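Local coordinates for protein ComZ (Thermus thermophilus, PDB 6QVI) that probably acts as a DNA receptor at the pilus tip, helping the bacterium capture DNA during natural competence, at residues T68-N73 and L98-Q103; R128-D133 and K515-V520; A302-Q307 and C345-L350; Q341-T346 and G355-T360; G455-V460 and S472-T477. One frame throughout, in Å; residues are numbered along the deposited sequence.

Contact 1 of 5, residues T68-N73 and L98-Q103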
# COMPACT_ATOMS: atom_id res chain seq x y z
N THR A 68 12.51 4.18 -20.55
CA THR A 68 12.66 4.42 -21.95
C THR A 68 11.34 3.90 -22.45
O THR A 68 10.99 2.79 -22.19
CB THR A 68 13.89 3.72 -22.54
OG1 THR A 68 13.48 2.73 -23.46
CG2 THR A 68 14.70 3.06 -21.48
N PRO A 69 10.58 4.74 -23.12
CA PRO A 69 9.25 4.41 -23.58
C PRO A 69 9.18 3.72 -24.90
O PRO A 69 10.16 3.54 -25.57
CB PRO A 69 8.63 5.78 -23.72
CG PRO A 69 9.74 6.57 -24.24
CD PRO A 69 10.96 6.09 -23.53
N PHE A 70 7.97 3.34 -25.27
CA PHE A 70 7.73 2.68 -26.51
C PHE A 70 7.46 3.75 -27.51
O PHE A 70 6.72 4.63 -27.23
CB PHE A 70 6.45 1.89 -26.39
CG PHE A 70 6.60 0.57 -25.72
CD1 PHE A 70 6.28 0.42 -24.41
CD2 PHE A 70 7.02 -0.51 -26.41
CE1 PHE A 70 6.41 -0.79 -23.79
CE2 PHE A 70 7.15 -1.72 -25.81
CZ PHE A 70 6.84 -1.86 -24.50
N VAL A 71 8.03 3.63 -28.70
CA VAL A 71 7.75 4.57 -29.75
C VAL A 71 6.99 3.80 -30.79
O VAL A 71 7.43 2.79 -31.28
CB VAL A 71 9.00 5.15 -30.36
CG1 VAL A 71 8.65 6.40 -31.12
CG2 VAL A 71 9.98 5.49 -29.27
N ASN A 72 5.82 4.28 -31.10
CA ASN A 72 4.93 3.63 -32.04
C ASN A 72 4.83 2.19 -31.66
O ASN A 72 5.13 1.33 -32.44
CB ASN A 72 5.42 3.76 -33.46
CG ASN A 72 5.25 5.14 -33.99
OD1 ASN A 72 4.22 5.75 -33.80
ND2 ASN A 72 6.26 5.64 -34.65
N ASN A 73 4.48 1.92 -30.41
CA ASN A 73 4.39 0.60 -29.85
C ASN A 73 5.57 -0.33 -30.04
O ASN A 73 5.39 -1.50 -30.02
CB ASN A 73 3.15 -0.11 -30.36
CG ASN A 73 1.91 0.67 -30.10
OD1 ASN A 73 1.64 1.08 -28.99
ND2 ASN A 73 1.13 0.88 -31.14
N LEU A 98 10.80 -5.43 -28.73
CA LEU A 98 9.67 -5.59 -27.83
C LEU A 98 8.53 -4.72 -28.33
O LEU A 98 8.73 -3.52 -28.55
CB LEU A 98 10.04 -5.20 -26.40
CG LEU A 98 8.82 -5.25 -25.46
CD1 LEU A 98 8.28 -6.65 -25.45
CD2 LEU A 98 9.15 -4.77 -24.05
N TYR A 99 7.37 -5.33 -28.56
CA TYR A 99 6.20 -4.63 -29.08
C TYR A 99 5.04 -4.71 -28.08
O TYR A 99 4.74 -5.80 -27.56
CB TYR A 99 5.75 -5.25 -30.41
CG TYR A 99 6.83 -5.31 -31.44
CD1 TYR A 99 7.69 -6.40 -31.51
CD2 TYR A 99 6.97 -4.30 -32.38
CE1 TYR A 99 8.67 -6.47 -32.47
CE2 TYR A 99 7.93 -4.37 -33.35
CZ TYR A 99 8.79 -5.45 -33.41
OH TYR A 99 9.78 -5.47 -34.40
N LYS A 100 4.37 -3.59 -27.86
CA LYS A 100 3.17 -3.60 -27.04
C LYS A 100 1.94 -3.57 -27.92
O LYS A 100 1.95 -3.00 -29.01
CB LYS A 100 3.15 -2.45 -26.03
CG LYS A 100 2.53 -1.19 -26.54
CD LYS A 100 2.61 -0.11 -25.48
CE LYS A 100 1.27 0.50 -25.25
NZ LYS A 100 1.49 1.82 -24.62
N ASP A 101 0.88 -4.20 -27.43
CA ASP A 101 -0.40 -4.20 -28.13
C ASP A 101 -1.07 -2.84 -28.05
O ASP A 101 -1.12 -2.22 -26.99
CB ASP A 101 -1.31 -5.26 -27.50
CG ASP A 101 -2.50 -5.60 -28.38
OD1 ASP A 101 -2.44 -6.63 -29.10
OD2 ASP A 101 -3.50 -4.85 -28.34
N ALA A 102 -1.63 -2.40 -29.18
CA ALA A 102 -2.28 -1.09 -29.18
C ALA A 102 -3.50 -1.08 -28.26
O ALA A 102 -3.73 -0.10 -27.55
CB ALA A 102 -2.68 -0.71 -30.60
N GLN A 103 -4.26 -2.18 -28.23
CA GLN A 103 -5.51 -2.21 -27.46
C GLN A 103 -5.26 -2.49 -25.98
O GLN A 103 -5.54 -1.66 -25.11
CB GLN A 103 -6.45 -3.26 -28.03
CG GLN A 103 -6.42 -3.38 -29.54
CD GLN A 103 -7.32 -2.37 -30.22
OE1 GLN A 103 -8.33 -1.94 -29.67
NE2 GLN A 103 -6.96 -2.00 -31.45
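Lys100 lays the methylene part of its side chain over one face of the Phe70 ring, with CB 4.1 Å from the ring centroid and 13° off the normal, a CH-pi contact. CG takes the crowded position between backbone N and carbonyl carbon, the two side chains cross obliquely, and farther out the lysine chain bends at chi3 (-128°). Lysine suits the place because its aliphatic stem can cover a ring while its tip still reaches a polar partner: NZ is hydrogen-bonded to Ala56 O. The ring has Leu98 O at its edge, in plane, and Phe70 CZ packs 3.7 Å from Leu98 CD2. The contact lies at the surface of the pilin-like domain, where the loop after helix 12-40 runs into strand 74-76, an antiparallel neighbour of strand 90-100. Where the loop joins the strand, Lys100 N donates to Asn73 O over 3.2 Å, at an N-H...O angle of 152° and from above the carbonyl plane. Asn73 adopts a left-handed backbone conformation, which asparagine accepts readily, and its side chain crosses that of Lys100 at about a right angle, OD1 lying 3.5 Å from Lys100 CG. Just beyond, Asp101 OD2 accepts from Gln103 N at 2.8 Å, an Asx turn.

Contact 2 of 5, residues R128-D133 and K515-V520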
# COMPACT_ATOMS: atom_id res chain seq x y z
N ARG A 128 1.29 -11.94 -21.39
CA ARG A 128 0.29 -11.11 -20.78
C ARG A 128 0.97 -10.84 -19.47
O ARG A 128 1.30 -11.74 -18.76
CB ARG A 128 -0.99 -11.86 -20.58
CG ARG A 128 -1.63 -11.56 -19.25
CD ARG A 128 -3.08 -11.19 -19.41
NE ARG A 128 -3.79 -12.13 -20.25
CZ ARG A 128 -4.71 -11.76 -21.12
NH1 ARG A 128 -5.02 -10.48 -21.24
NH2 ARG A 128 -5.31 -12.67 -21.87
N ILE A 129 1.21 -9.58 -19.17
CA ILE A 129 1.94 -9.18 -17.98
C ILE A 129 1.15 -8.12 -17.24
O ILE A 129 0.83 -7.07 -17.81
CB ILE A 129 3.34 -8.64 -18.28
CG1 ILE A 129 4.10 -9.62 -19.19
CG2 ILE A 129 4.10 -8.35 -16.98
CD1 ILE A 129 5.47 -9.09 -19.51
N SER A 130 0.87 -8.37 -15.95
CA SER A 130 0.22 -7.38 -15.11
C SER A 130 0.88 -7.41 -13.74
O SER A 130 1.23 -8.48 -13.24
CB SER A 130 -1.29 -7.63 -15.06
OG SER A 130 -1.60 -8.83 -14.38
N ASN A 131 1.11 -6.23 -13.17
CA ASN A 131 1.73 -6.13 -11.85
C ASN A 131 0.70 -6.01 -10.71
O ASN A 131 -0.48 -5.71 -10.91
CB ASN A 131 2.69 -4.93 -11.82
CG ASN A 131 4.00 -5.22 -12.55
OD1 ASN A 131 4.88 -5.91 -12.02
ND2 ASN A 131 4.13 -4.71 -13.79
N SER A 132 1.16 -6.27 -9.49
CA SER A 132 0.24 -6.15 -8.36
C SER A 132 -0.19 -4.71 -8.20
O SER A 132 -1.38 -4.43 -7.97
CB SER A 132 0.85 -6.68 -7.06
OG SER A 132 0.83 -8.10 -7.02
N ASP A 133 0.77 -3.79 -8.32
CA ASP A 133 0.58 -2.37 -8.07
C ASP A 133 0.01 -2.15 -6.66
O ASP A 133 -1.16 -1.80 -6.45
CB ASP A 133 -0.28 -1.72 -9.15
CG ASP A 133 -0.43 -0.20 -8.97
OD1 ASP A 133 0.37 0.38 -8.19
OD2 ASP A 133 -1.33 0.40 -9.61
N LYS A 515 -4.04 -8.23 -9.99
CA LYS A 515 -3.42 -9.53 -9.75
C LYS A 515 -2.09 -9.66 -10.50
O LYS A 515 -1.96 -9.14 -11.61
CB LYS A 515 -4.38 -10.66 -10.15
CG LYS A 515 -4.94 -11.40 -8.93
CD LYS A 515 -6.04 -12.39 -9.28
CE LYS A 515 -6.07 -13.54 -8.26
NZ LYS A 515 -6.79 -14.74 -8.76
N PRO A 516 -1.08 -10.28 -9.91
CA PRO A 516 0.21 -10.46 -10.60
C PRO A 516 0.18 -11.60 -11.62
O PRO A 516 -0.15 -12.74 -11.29
CB PRO A 516 1.19 -10.74 -9.46
CG PRO A 516 0.31 -11.40 -8.36
CD PRO A 516 -1.06 -10.78 -8.51
N VAL A 517 0.53 -11.29 -12.87
CA VAL A 517 0.52 -12.28 -13.94
C VAL A 517 1.72 -12.06 -14.86
O VAL A 517 2.05 -10.92 -15.21
CB VAL A 517 -0.82 -12.25 -14.73
CG1 VAL A 517 -0.65 -12.85 -16.11
CG2 VAL A 517 -1.88 -13.00 -13.97
N PHE A 518 2.41 -13.15 -15.18
CA PHE A 518 3.42 -13.21 -16.24
C PHE A 518 3.15 -14.52 -16.99
O PHE A 518 3.68 -15.57 -16.62
CB PHE A 518 4.85 -13.12 -15.69
CG PHE A 518 5.87 -13.13 -16.75
CD1 PHE A 518 6.29 -11.95 -17.35
CD2 PHE A 518 6.35 -14.35 -17.23
CE1 PHE A 518 7.24 -11.98 -18.40
CE2 PHE A 518 7.27 -14.40 -18.28
CZ PHE A 518 7.70 -13.22 -18.88
N GLN A 519 2.33 -14.46 -18.03
CA GLN A 519 1.88 -15.68 -18.66
C GLN A 519 2.15 -15.68 -20.17
O GLN A 519 1.90 -14.68 -20.85
CB GLN A 519 0.40 -15.94 -18.35
CG GLN A 519 -0.24 -16.83 -19.37
CD GLN A 519 -1.32 -17.68 -18.77
OE1 GLN A 519 -1.02 -18.66 -18.05
NE2 GLN A 519 -2.57 -17.41 -19.12
N VAL A 520 2.61 -16.82 -20.69
CA VAL A 520 2.91 -16.96 -22.12
C VAL A 520 1.63 -17.34 -22.85
O VAL A 520 1.06 -18.40 -22.59
CB VAL A 520 3.98 -18.04 -22.39
CG1 VAL A 520 4.05 -18.28 -23.89
CG2 VAL A 520 5.34 -17.62 -21.89
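The Phe518 ring meets the ring of Phe33 edge-to-face and that of Phe127 with planes about 35° apart, while Ile129 approaches it obliquely, its CD1 3.6 Å from Phe518 CE1. These groups fill the space between helix 12-40 and the antiparallel sheet of the pilin-like domain, in which strand 517-529 pairs with strand 120-130. Ile129 and Phe518 form a non-hydrogen-bonded pair and lie side by side, pointing the same way; a branched aliphatic chain and a flat ring pack well on this helix-facing side. An alanine at Ile129 would remove CG1, CG2 and CD1 and would probably leave this side of the Phe518 ring less well packed. The hydrogen-bonded pairs stand before and after it: Arg128 N and Gln519 O are 2.9 Å apart, with the reverse bond from Gln519 N to Arg128 O at 3.0 Å, and Ser130 and Val517 exchange two such bonds. On the face opposite Phe518, Val517 CG1 packs 3.5 Å from Arg128 CG. Serine suits its place, small enough to sit beside Val517 and able to donate. Ser130 OG, between backbone N and carbonyl carbon, gives a 2.8 Å hydrogen bond to Lys515 O, nearly along the C=O axis.

Contact 3 of 5, residues A302-Q307 and C345-L350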
# COMPACT_ATOMS: atom_id res chain seq x y z
N ALA A 302 -1.53 -14.15 16.65
CA ALA A 302 -1.29 -13.30 17.77
C ALA A 302 -0.37 -13.88 18.78
O ALA A 302 -0.43 -15.04 19.07
CB ALA A 302 -2.59 -13.02 18.45
N ALA A 303 0.48 -13.04 19.32
CA ALA A 303 1.38 -13.47 20.34
C ALA A 303 0.59 -13.41 21.61
O ALA A 303 0.50 -14.36 22.33
CB ALA A 303 2.54 -12.53 20.43
N LEU A 304 0.00 -12.26 21.86
CA LEU A 304 -0.81 -12.04 23.02
C LEU A 304 -2.20 -11.86 22.53
O LEU A 304 -2.44 -11.03 21.72
CB LEU A 304 -0.36 -10.76 23.70
CG LEU A 304 -0.79 -10.54 25.13
CD1 LEU A 304 -2.04 -9.73 25.18
CD2 LEU A 304 -1.05 -11.87 25.76
N ARG A 305 -3.13 -12.65 23.02
CA ARG A 305 -4.49 -12.52 22.59
C ARG A 305 -5.43 -12.76 23.73
O ARG A 305 -5.41 -13.80 24.30
CB ARG A 305 -4.77 -13.53 21.52
CG ARG A 305 -6.23 -13.76 21.34
CD ARG A 305 -6.52 -14.21 19.95
NE ARG A 305 -7.84 -14.74 19.86
CZ ARG A 305 -8.09 -16.02 19.81
NH1 ARG A 305 -7.09 -16.85 19.82
NH2 ARG A 305 -9.31 -16.47 19.73
N ILE A 306 -6.26 -11.77 24.03
CA ILE A 306 -7.20 -11.85 25.13
C ILE A 306 -8.61 -11.60 24.68
O ILE A 306 -8.83 -10.72 23.93
CB ILE A 306 -6.91 -10.75 26.12
CG1 ILE A 306 -5.45 -10.77 26.48
CG2 ILE A 306 -7.69 -10.94 27.39
CD1 ILE A 306 -5.14 -9.89 27.65
N GLN A 307 -9.56 -12.38 25.15
CA GLN A 307 -10.93 -12.18 24.76
C GLN A 307 -11.72 -11.75 25.94
O GLN A 307 -11.35 -11.98 27.04
CB GLN A 307 -11.56 -13.46 24.28
CG GLN A 307 -10.71 -14.31 23.39
CD GLN A 307 -11.55 -15.06 22.42
OE1 GLN A 307 -11.46 -14.84 21.23
NE2 GLN A 307 -12.37 -15.94 22.91
N CYS A 345 2.19 -6.39 30.17
CA CYS A 345 1.58 -7.55 29.54
C CYS A 345 2.58 -8.38 28.77
O CYS A 345 2.28 -8.84 27.67
CB CYS A 345 0.43 -7.16 28.62
SG CYS A 345 -1.04 -6.69 29.49
N THR A 346 3.79 -8.57 29.28
CA THR A 346 4.74 -9.41 28.57
C THR A 346 4.82 -10.79 29.20
O THR A 346 4.39 -11.02 30.34
CB THR A 346 6.13 -8.77 28.52
OG1 THR A 346 6.69 -8.72 29.83
CG2 THR A 346 6.04 -7.36 27.93
N PHE A 347 5.37 -11.71 28.42
CA PHE A 347 5.60 -13.08 28.86
C PHE A 347 6.87 -13.56 28.18
O PHE A 347 7.30 -13.00 27.16
CB PHE A 347 4.42 -14.00 28.53
CG PHE A 347 4.14 -14.10 27.06
CD1 PHE A 347 3.27 -13.22 26.44
CD2 PHE A 347 4.77 -15.08 26.28
CE1 PHE A 347 3.02 -13.31 25.06
CE2 PHE A 347 4.53 -15.17 24.92
CZ PHE A 347 3.65 -14.29 24.31
N THR A 348 7.47 -14.63 28.68
CA THR A 348 8.68 -15.11 28.07
C THR A 348 8.47 -16.47 27.50
O THR A 348 7.96 -17.34 28.15
CB THR A 348 9.74 -15.32 29.11
OG1 THR A 348 9.27 -16.32 30.00
CG2 THR A 348 9.95 -14.06 29.86
N ARG A 349 8.93 -16.64 26.27
CA ARG A 349 8.78 -17.90 25.60
C ARG A 349 9.78 -18.94 26.03
O ARG A 349 10.68 -18.70 26.81
CB ARG A 349 8.93 -17.72 24.10
CG ARG A 349 7.99 -16.70 23.51
CD ARG A 349 7.60 -17.05 22.09
NE ARG A 349 6.86 -15.95 21.50
CZ ARG A 349 7.29 -14.71 21.52
NH1 ARG A 349 8.44 -14.42 22.08
NH2 ARG A 349 6.57 -13.75 20.97
N LEU A 350 9.60 -20.10 25.45
CA LEU A 350 10.42 -21.26 25.66
C LEU A 350 11.86 -20.89 25.45
O LEU A 350 12.69 -21.09 26.32
CB LEU A 350 10.03 -22.33 24.66
CG LEU A 350 8.81 -21.99 23.78
CD1 LEU A 350 8.52 -23.03 22.71
CD2 LEU A 350 7.58 -21.74 24.63
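Phe347 makes the one close approach of this contact. Its CG stands in the crowded position between the backbone N and the carbonyl carbon (chi1 61°), which directs the ring at the segment Ala302-Gln307. There Phe347 CZ comes 3.7 Å from Ala303 O. The rest is loose: Ala303 CB is 4.4 Å from Phe347 CZ, and Leu304 CD2 is 4.4 Å from Phe347 CE1, with both Ala303 and Leu304 approaching the ring obliquely. Pro318 and Ala321, from a loop, also touch the ring, so a large apolar group suits this buried spot. The backbones keep well apart, the CA atoms of Leu304 and Cys345 being 8.3 Å from each other, and the segments meet through the side chains of Phe347 and Leu304 and the carbonyl of Ala303. Strand 304-309, which pairs in parallel with strand 374-377 among the stacked strands of the beta-solenoid domain, is thereby joined to strand 343-348, part of a separate mixed sheet. Near Cys345, whose sulfur is in a disulfide with Cys327, Leu304 CG makes a comparable van der Waals approach, 4.3 Å from Cys345 O. Arg349, partly exposed and with only a small share in the contact, marks the more open side. One face of its guanidinium has Phe347 CE2 above it, offset toward the rim. Arginine can reach past the aromatic group with its long chain and end on a polar partner, and NH1 donates to Arg354 O.

Contact 4 of 5, residues Q341-T346 and G355-T360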
# COMPACT_ATOMS: atom_id res chain seq x y z
N GLN A 341 -0.53 4.60 35.16
CA GLN A 341 -0.01 3.45 35.90
C GLN A 341 0.51 2.39 34.95
O GLN A 341 -0.22 1.93 34.07
CB GLN A 341 -1.02 2.88 36.89
CG GLN A 341 -0.34 1.74 37.64
CD GLN A 341 0.61 2.23 38.76
OE1 GLN A 341 0.41 3.27 39.39
NE2 GLN A 341 1.70 1.46 38.95
N SER A 342 1.77 2.01 35.15
CA SER A 342 2.43 1.05 34.28
C SER A 342 1.73 -0.30 34.27
O SER A 342 1.22 -0.78 35.29
CB SER A 342 3.89 0.85 34.70
OG SER A 342 4.64 2.05 34.57
N VAL A 343 1.73 -0.91 33.09
CA VAL A 343 1.09 -2.19 32.87
C VAL A 343 2.06 -3.06 32.10
O VAL A 343 2.58 -2.64 31.06
CB VAL A 343 -0.24 -2.02 32.11
CG1 VAL A 343 -0.83 -3.36 31.76
CG2 VAL A 343 -1.21 -1.17 32.93
N ASP A 344 2.30 -4.27 32.59
CA ASP A 344 3.26 -5.19 32.00
C ASP A 344 2.49 -6.39 31.47
O ASP A 344 2.18 -7.33 32.21
CB ASP A 344 4.33 -5.59 33.02
CG ASP A 344 5.46 -6.43 32.41
OD1 ASP A 344 5.34 -6.88 31.26
OD2 ASP A 344 6.47 -6.66 33.11
N CYS A 345 2.19 -6.39 30.17
CA CYS A 345 1.58 -7.55 29.54
C CYS A 345 2.58 -8.38 28.77
O CYS A 345 2.28 -8.84 27.67
CB CYS A 345 0.43 -7.16 28.62
SG CYS A 345 -1.04 -6.69 29.49
N THR A 346 3.79 -8.57 29.28
CA THR A 346 4.74 -9.41 28.57
C THR A 346 4.82 -10.79 29.20
O THR A 346 4.39 -11.02 30.34
CB THR A 346 6.13 -8.77 28.52
OG1 THR A 346 6.69 -8.72 29.83
CG2 THR A 346 6.04 -7.36 27.93
N GLY A 355 7.31 -11.61 24.70
CA GLY A 355 6.10 -11.44 23.92
C GLY A 355 5.07 -10.66 24.70
O GLY A 355 5.05 -10.67 25.93
N GLY A 356 4.18 -10.00 23.96
CA GLY A 356 3.13 -9.19 24.53
C GLY A 356 3.43 -7.72 24.41
O GLY A 356 4.16 -7.30 23.50
N PHE A 357 2.93 -6.92 25.34
CA PHE A 357 3.25 -5.50 25.35
C PHE A 357 3.54 -5.07 26.77
O PHE A 357 3.09 -5.69 27.74
CB PHE A 357 2.13 -4.63 24.74
CG PHE A 357 0.92 -4.46 25.63
CD1 PHE A 357 0.88 -3.46 26.59
CD2 PHE A 357 -0.19 -5.27 25.47
CE1 PHE A 357 -0.24 -3.31 27.42
CE2 PHE A 357 -1.32 -5.12 26.29
CZ PHE A 357 -1.34 -4.14 27.26
N ARG A 358 4.26 -3.97 26.90
CA ARG A 358 4.65 -3.45 28.20
C ARG A 358 4.58 -1.93 28.13
O ARG A 358 5.02 -1.34 27.13
CB ARG A 358 6.05 -3.91 28.57
CG ARG A 358 6.50 -3.42 29.91
CD ARG A 358 7.37 -4.46 30.56
NE ARG A 358 8.43 -4.87 29.66
CZ ARG A 358 9.65 -4.34 29.68
NH1 ARG A 358 9.94 -3.39 30.56
NH2 ARG A 358 10.57 -4.76 28.82
N TYR A 359 3.98 -1.31 29.14
CA TYR A 359 3.76 0.14 29.11
C TYR A 359 4.34 0.78 30.38
O TYR A 359 3.74 0.71 31.45
CB TYR A 359 2.28 0.47 28.99
CG TYR A 359 1.94 1.94 29.16
CD1 TYR A 359 2.76 2.95 28.63
CD2 TYR A 359 0.89 2.33 29.98
CE1 TYR A 359 2.44 4.30 28.82
CE2 TYR A 359 0.59 3.65 30.21
CZ TYR A 359 1.34 4.65 29.62
OH TYR A 359 1.01 5.98 29.84
N THR A 360 5.54 1.36 30.27
CA THR A 360 6.15 2.04 31.40
C THR A 360 5.65 3.49 31.48
O THR A 360 5.22 4.07 30.48
CB THR A 360 7.68 2.00 31.31
OG1 THR A 360 8.09 0.72 30.81
CG2 THR A 360 8.26 2.17 32.67
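Two first torsions bring Cys345 and Phe357 together: SG of Cys345 lies beside its backbone N, anti to the carbonyl carbon (chi1 -75°), and CG of Phe357 takes the crowded position between N and carbonyl carbon (chi1 74°). In the mixed sheet where strand 343-348 runs antiparallel to strand 357-360, this sets Cys345 CB over one face of the Phe357 ring, 3.6 Å from its centroid, in a CH-pi contact. SG meets the ring obliquely as a sulfur-aromatic contact. Because the sulfur is also tied to Cys327 by a disulfide, the ring packs against a fixed group, and a flat aromatic suits that buried face. Val343 and Tyr359 form a regular hydrogen-bonded pair, Val343 N to Tyr359 O at 3.1 Å and Tyr359 N to Val343 O at 2.7 Å. The next such pair is less regular: Phe357 N gives a 3.1 Å bond to Cys345 O from above the carbonyl plane, and the return bond from Cys345 N is weak. The chain turns a corner at Gly356, where a CB would collide with Cys345 O and the preceding carbonyl oxygen, so glycine is required. On the other face, Asp344 and Arg358 lie side by side, each with CG anti to its backbone N. Asp344 OD1 is 4.0 Å from Arg358 NE, beyond a salt bridge, though the opposite charges probably attract. The aspartate is held by its own strand. In an Asx turn Asp344 OD1 accepts from Thr346 N at 3.0 Å, met from above the carboxylate plane, and its syn lone pair receives Thr346 OG1 at 2.7 Å.

Contact 5 of 5, residues G455-V460 and S472-T477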
# COMPACT_ATOMS: atom_id res chain seq x y z
N GLY A 455 -12.17 -0.29 11.08
CA GLY A 455 -13.33 -0.89 10.44
C GLY A 455 -14.52 0.04 10.38
O GLY A 455 -15.28 0.01 9.41
N GLY A 456 -14.64 0.96 11.35
CA GLY A 456 -15.75 1.88 11.35
C GLY A 456 -15.34 3.23 10.78
O GLY A 456 -15.10 3.32 9.57
N THR A 457 -15.19 4.26 11.62
CA THR A 457 -14.79 5.56 11.11
C THR A 457 -13.53 6.02 11.85
O THR A 457 -13.35 5.74 13.04
CB THR A 457 -15.93 6.64 11.22
OG1 THR A 457 -15.86 7.30 12.49
CG2 THR A 457 -17.32 6.02 10.97
N PHE A 458 -12.75 6.85 11.22
CA PHE A 458 -11.59 7.36 11.87
C PHE A 458 -11.78 8.83 12.06
O PHE A 458 -11.84 9.53 11.11
CB PHE A 458 -10.42 7.16 10.97
CG PHE A 458 -9.24 7.96 11.35
CD1 PHE A 458 -8.21 7.37 11.98
CD2 PHE A 458 -9.16 9.25 11.02
CE1 PHE A 458 -7.11 8.08 12.31
CE2 PHE A 458 -8.06 9.98 11.34
CZ PHE A 458 -7.03 9.39 11.99
N ARG A 459 -11.88 9.27 13.31
CA ARG A 459 -12.07 10.66 13.64
C ARG A 459 -10.79 11.32 14.01
O ARG A 459 -9.91 10.72 14.54
CB ARG A 459 -13.03 10.84 14.79
CG ARG A 459 -14.44 10.43 14.48
CD ARG A 459 -15.43 10.91 15.51
NE ARG A 459 -16.77 10.61 15.07
CZ ARG A 459 -17.28 9.41 15.12
NH1 ARG A 459 -16.57 8.42 15.59
NH2 ARG A 459 -18.50 9.18 14.69
N VAL A 460 -10.71 12.60 13.73
CA VAL A 460 -9.53 13.36 14.03
C VAL A 460 -9.97 14.79 14.25
O VAL A 460 -10.99 15.22 13.76
CB VAL A 460 -8.55 13.23 12.89
CG1 VAL A 460 -9.10 13.89 11.67
CG2 VAL A 460 -7.19 13.73 13.25
N SER A 472 -10.03 3.17 6.28
CA SER A 472 -11.21 3.18 7.12
C SER A 472 -12.45 3.32 6.25
O SER A 472 -12.41 3.82 5.13
CB SER A 472 -11.12 4.31 8.15
OG SER A 472 -11.59 5.52 7.60
N ASN A 473 -13.57 2.93 6.83
CA ASN A 473 -14.80 2.95 6.08
C ASN A 473 -15.34 4.36 5.95
O ASN A 473 -16.01 4.65 4.95
CB ASN A 473 -15.82 2.04 6.77
CG ASN A 473 -17.00 1.77 5.89
OD1 ASN A 473 -17.98 2.54 5.89
ND2 ASN A 473 -16.92 0.71 5.09
N GLN A 474 -14.99 5.23 6.90
CA GLN A 474 -15.35 6.64 6.88
C GLN A 474 -14.28 7.45 7.59
O GLN A 474 -13.69 6.99 8.58
CB GLN A 474 -16.69 6.90 7.55
CG GLN A 474 -17.92 6.67 6.71
CD GLN A 474 -19.17 7.27 7.38
OE1 GLN A 474 -20.22 6.62 7.44
NE2 GLN A 474 -19.06 8.52 7.86
N PHE A 475 -14.06 8.66 7.13
CA PHE A 475 -13.09 9.57 7.69
C PHE A 475 -13.88 10.79 8.09
O PHE A 475 -14.76 11.19 7.37
CB PHE A 475 -12.08 9.94 6.63
CG PHE A 475 -10.99 10.83 7.09
CD1 PHE A 475 -11.18 12.16 7.20
CD2 PHE A 475 -9.76 10.34 7.34
CE1 PHE A 475 -10.17 12.98 7.59
CE2 PHE A 475 -8.74 11.14 7.73
CZ PHE A 475 -8.95 12.47 7.85
N CYS A 476 -13.57 11.36 9.24
CA CYS A 476 -14.31 12.49 9.75
C CYS A 476 -13.47 13.42 10.60
O CYS A 476 -12.60 13.00 11.31
CB CYS A 476 -15.45 11.92 10.56
SG CYS A 476 -16.31 13.04 11.63
N THR A 477 -13.72 14.71 10.48
CA THR A 477 -12.97 15.69 11.23
C THR A 477 -13.87 16.39 12.20
O THR A 477 -15.01 16.59 11.92
CB THR A 477 -12.38 16.71 10.29
OG1 THR A 477 -11.84 16.02 9.19
CG2 THR A 477 -11.27 17.42 10.94
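Gln474 O is gripped by two donors: Phe458 N, 2.8 Å away and in the carbonyl plane, and the hydroxyl of Ser472, whose OG is 2.7 Å away and well above that plane. Farther along, Cys476 N donates to Phe458 O and Cys476 O accepts from Val460 N, both at 3.1 Å, in the parallel pattern. At the other end Gly456 O receives only weak bonds, from Asn473 N and Gln474 N, where both segments turn corners. Serine suits its place as a short donor that folds back across the corner; an alanine at Ser472 would lose the OG bond to Gln474 O and would probably hold the turn less firmly. Outward from the backbone, the Phe458 and Phe475 rings come one above the other in neighbouring strands, planes 24° apart but slid so that they barely overlap, centroids 5.5 Å apart; CD2 of Phe458 is 3.8 Å from CE2 of Phe475. On the opposite face Thr457 CG2 rests 3.6 Å from Gln474 CB, Arg459 forms a salt bridge with Asp440, and Cys476 is in a disulfide with Cys486. Successive parallel strands in register, with buried aromatics aligned on the inner face and corners between strands, are the signature of a beta-solenoid.

In the fold
From the N terminus, the chain passes through helix 12-40 before contact 1 closes a short loop at the edge of the pilin-like sheet. Contact 2 opens next, on strand 120-130, and closes only at strand 517-529, so the solenoid domain is inserted into the loop it spans; contacts 3, 4 and 5 all nest inside it. Contacts 1 and 2 reach the same sheet, their centres about 17 Å apart. Contact 3 ends on the mixed-sheet strand where contact 4 begins, sharing Cys345 and Thr346 with it; contact 3 joins that sheet to the solenoid strand 304-309, while contact 4 pairs strands within it. Contact 5 follows in series, tying neighbouring solenoid strands.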